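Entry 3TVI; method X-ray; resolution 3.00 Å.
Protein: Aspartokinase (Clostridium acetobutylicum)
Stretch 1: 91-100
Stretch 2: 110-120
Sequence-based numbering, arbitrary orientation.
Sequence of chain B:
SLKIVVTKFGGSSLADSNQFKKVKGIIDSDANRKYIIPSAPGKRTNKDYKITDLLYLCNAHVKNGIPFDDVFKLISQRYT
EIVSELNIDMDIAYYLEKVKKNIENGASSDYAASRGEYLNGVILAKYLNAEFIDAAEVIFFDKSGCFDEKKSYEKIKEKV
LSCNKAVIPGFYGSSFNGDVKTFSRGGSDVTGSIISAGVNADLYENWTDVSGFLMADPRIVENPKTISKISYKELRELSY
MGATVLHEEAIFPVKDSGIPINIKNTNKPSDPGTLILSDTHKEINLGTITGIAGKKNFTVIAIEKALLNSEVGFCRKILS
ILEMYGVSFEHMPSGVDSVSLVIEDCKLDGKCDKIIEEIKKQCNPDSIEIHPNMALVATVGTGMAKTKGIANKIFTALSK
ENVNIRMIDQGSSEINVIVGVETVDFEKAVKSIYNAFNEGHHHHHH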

# COMPACT_ATOMS: atom_id res chain seq x y z
N ASP B 91 31.30 51.35 -2.08
CA ASP B 91 31.90 51.18 -0.77
C ASP B 91 31.09 50.17 0.04
O ASP B 91 30.16 50.54 0.76
CB ASP B 91 31.96 52.53 -0.04
CG ASP B 91 32.31 52.39 1.42
OD1 ASP B 91 33.12 51.48 1.74
OD2 ASP B 91 31.79 53.19 2.24
N ILE B 92 31.46 48.91 -0.08
CA ILE B 92 30.72 47.82 0.55
C ILE B 92 30.74 47.90 2.08
O ILE B 92 29.82 47.43 2.75
CB ILE B 92 31.22 46.44 0.08
CG1 ILE B 92 30.27 45.32 0.50
CG2 ILE B 92 32.62 46.17 0.60
CD1 ILE B 92 28.84 45.53 0.05
N ALA B 93 31.80 48.50 2.63
CA ALA B 93 31.91 48.66 4.08
C ALA B 93 30.73 49.43 4.65
O ALA B 93 30.22 49.09 5.70
CB ALA B 93 33.22 49.34 4.43
N TYR B 94 30.28 50.46 3.94
CA TYR B 94 29.08 51.21 4.34
C TYR B 94 27.94 50.24 4.64
O TYR B 94 27.17 50.45 5.58
CB TYR B 94 28.69 52.21 3.25
CG TYR B 94 27.33 52.88 3.43
CD1 TYR B 94 26.98 53.48 4.64
CD2 TYR B 94 26.41 52.94 2.38
CE1 TYR B 94 25.74 54.09 4.80
CE2 TYR B 94 25.18 53.56 2.53
CZ TYR B 94 24.84 54.13 3.74
OH TYR B 94 23.62 54.75 3.89
N TYR B 95 27.83 49.18 3.85
CA TYR B 95 26.78 48.19 4.01
C TYR B 95 27.13 47.20 5.09
O TYR B 95 26.35 47.01 6.03
CB TYR B 95 26.53 47.49 2.68
CG TYR B 95 26.02 48.45 1.65
CD1 TYR B 95 24.70 48.85 1.67
CD2 TYR B 95 26.86 48.98 0.68
CE1 TYR B 95 24.21 49.75 0.73
CE2 TYR B 95 26.39 49.89 -0.25
CZ TYR B 95 25.06 50.26 -0.21
OH TYR B 95 24.56 51.15 -1.12
N LEU B 96 28.30 46.57 4.98
CA LEU B 96 28.78 45.67 6.03
C LEU B 96 28.72 46.34 7.41
O LEU B 96 28.03 45.87 8.31
CB LEU B 96 30.20 45.23 5.73
CG LEU B 96 30.31 44.30 4.51
CD1 LEU B 96 31.67 44.46 3.85
CD2 LEU B 96 30.06 42.85 4.91
N GLU B 97 29.42 47.47 7.55
CA GLU B 97 29.50 48.20 8.82
C GLU B 97 28.11 48.44 9.43
O GLU B 97 27.95 48.32 10.64
CB GLU B 97 30.23 49.53 8.64
N LYS B 98 27.13 48.75 8.60
CA LYS B 98 25.75 48.98 9.07
C LYS B 98 25.09 47.69 9.53
O LYS B 98 24.40 47.67 10.56
CB LYS B 98 24.93 49.64 7.96
CG LYS B 98 23.46 49.87 8.30
CD LYS B 98 22.96 51.22 7.78
CE LYS B 98 23.07 51.34 6.27
NZ LYS B 98 22.51 52.64 5.81
N VAL B 99 25.31 46.62 8.78
CA VAL B 99 24.81 45.31 9.17
C VAL B 99 25.40 44.89 10.51
O VAL B 99 24.67 44.46 11.40
CB VAL B 99 25.13 44.24 8.11
CG1 VAL B 99 25.18 42.85 8.74
CG2 VAL B 99 24.09 44.29 7.00
N LYS B 100 26.72 45.02 10.66
CA LYS B 100 27.34 44.61 11.91
C LYS B 100 26.62 45.29 13.06
O LYS B 100 26.14 44.64 13.99
CB LYS B 100 28.83 44.95 11.95
CG LYS B 100 29.44 44.75 13.33
CD LYS B 100 30.95 44.60 13.30
CE LYS B 100 31.51 44.55 14.71
NZ LYS B 100 32.99 44.68 14.75
N ASP B 110 16.40 36.26 12.03
CA ASP B 110 15.92 36.39 10.65
C ASP B 110 16.61 37.54 9.91
O ASP B 110 17.05 37.38 8.78
CB ASP B 110 14.39 36.55 10.61
CG ASP B 110 13.65 35.23 10.75
OD1 ASP B 110 14.08 34.39 11.57
OD2 ASP B 110 12.64 35.03 10.04
N TYR B 111 16.71 38.70 10.55
CA TYR B 111 17.47 39.80 9.97
C TYR B 111 18.92 39.36 9.73
O TYR B 111 19.45 39.47 8.63
CB TYR B 111 17.45 41.02 10.90
CG TYR B 111 18.35 42.12 10.38
CD1 TYR B 111 19.66 42.23 10.82
CD2 TYR B 111 17.90 43.00 9.41
CE1 TYR B 111 20.49 43.22 10.33
CE2 TYR B 111 18.72 43.98 8.92
CZ TYR B 111 20.02 44.09 9.38
OH TYR B 111 20.85 45.08 8.89
N ALA B 112 19.55 38.86 10.79
CA ALA B 112 20.94 38.42 10.73
C ALA B 112 21.22 37.58 9.48
O ALA B 112 22.01 37.97 8.63
CB ALA B 112 21.29 37.63 11.98
N ALA B 113 20.56 36.43 9.37
CA ALA B 113 20.88 35.44 8.35
C ALA B 113 20.48 35.88 6.94
O ALA B 113 21.08 35.42 5.95
CB ALA B 113 20.23 34.10 8.68
N SER B 114 19.49 36.76 6.84
CA SER B 114 19.03 37.24 5.54
C SER B 114 20.00 38.20 4.87
O SER B 114 19.83 38.51 3.69
CB SER B 114 17.66 37.91 5.68
OG SER B 114 17.69 38.90 6.69
N ARG B 115 21.01 38.68 5.59
CA ARG B 115 21.94 39.68 5.05
C ARG B 115 22.93 39.12 4.01
O ARG B 115 23.50 39.88 3.23
CB ARG B 115 22.66 40.42 6.18
CG ARG B 115 22.00 41.74 6.56
CD ARG B 115 20.49 41.62 6.75
NE ARG B 115 19.75 42.67 6.04
CZ ARG B 115 18.51 42.54 5.57
NH1 ARG B 115 17.83 41.41 5.69
NH2 ARG B 115 17.93 43.56 4.94
N GLY B 116 23.11 37.81 3.98
CA GLY B 116 23.90 37.20 2.91
C GLY B 116 23.33 37.51 1.54
O GLY B 116 24.07 37.81 0.60
N GLU B 117 22.01 37.46 1.43
CA GLU B 117 21.32 37.64 0.15
C GLU B 117 21.27 39.13 -0.16
O GLU B 117 21.57 39.56 -1.28
CB GLU B 117 19.90 37.08 0.18
CG GLU B 117 19.59 36.06 1.26
CD GLU B 117 20.39 34.77 1.14
OE1 GLU B 117 21.01 34.57 0.07
OE2 GLU B 117 20.40 33.96 2.10
N TYR B 118 20.89 39.91 0.85
CA TYR B 118 20.91 41.38 0.80
C TYR B 118 22.23 41.94 0.26
O TYR B 118 22.23 42.76 -0.66
CB TYR B 118 20.61 41.96 2.19
CG TYR B 118 20.70 43.46 2.26
CD1 TYR B 118 19.60 44.25 1.95
CD2 TYR B 118 21.88 44.09 2.63
CE1 TYR B 118 19.67 45.63 2.01
CE2 TYR B 118 21.96 45.47 2.68
CZ TYR B 118 20.86 46.24 2.37
OH TYR B 118 20.93 47.61 2.42
N LEU B 119 23.35 41.51 0.82
CA LEU B 119 24.63 42.07 0.41
C LEU B 119 24.92 41.73 -1.06
O LEU B 119 25.30 42.61 -1.84
CB LEU B 119 25.77 41.59 1.31
CG LEU B 119 25.75 42.13 2.75
CD1 LEU B 119 26.83 41.48 3.60
CD2 LEU B 119 25.91 43.64 2.75
N ASN B 120 24.72 40.48 -1.44
CA ASN B 120 24.82 40.09 -2.84
C ASN B 120 23.88 40.92 -3.71
O ASN B 120 24.20 41.27 -4.85
CB ASN B 120 24.49 38.60 -3.03
CG ASN B 120 25.70 37.72 -2.81
OD1 ASN B 120 26.79 38.20 -2.54
ND2 ASN B 120 25.51 36.41 -2.95

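The apolar centre of this contact is Leu119, whose side chain reaches three residues of the facing helix. Its CA-to-CB bond points sideways, but with chi1 at -69° (m) and chi2 at 174° (t) the end of the side chain comes nearer. CD1 of Leu119 lies 3.7 Å from CD2 of Leu96, while CD2 of Leu119 lies 3.9 Å from CB of Tyr95 and, more loosely, 4.4 Å from CD1 of Ile92. Ile92, Tyr95 and Leu96 fit one i, i+3, i+4 face of a helix, and Leu119 touches all three. Leu96 starts away from the partner and still makes contact through its methyl end.

The backbones that carry these side chains run nearly antiparallel, at 167°, with a closest axial approach of 11.1 Å. The register follows: Tyr95 CA is 7.4 Å from Leu119 CA, and, one turn along, Val99 CA is 7.5 Å from Arg115 CA. At this second level CG2 of Val99 sits 3.3 Å from CG of Arg115, a tight carbon-carbon contact involving the aliphatic part of the arginine. The helix bearing Arg115 is kinked where the N of Gly116 has no bond to the preceding turn and that of Glu117 has just a weak one, to Ser114 O at 3.3 Å; across it, Leu119 N donates to Arg115 O at 2.9 Å.

Farther out, tyrosines bring hydroxyls to the contact without cross-stretch hydrogen bonds. OH of Tyr118 approaches the edge of the Tyr95 ring, 4.0 Å from CD1 of Tyr95, and OH of Tyr111 lies 3.8 Å from CG2 of Val99. One guanidinium nitrogen of Arg115, NH1, bonds within its own helix: it donates to OG of Ser114 at 2.7 Å. No hydrogen bond crosses between the stretches, so their 351 Å² of buried surface reflects van der Waals packing.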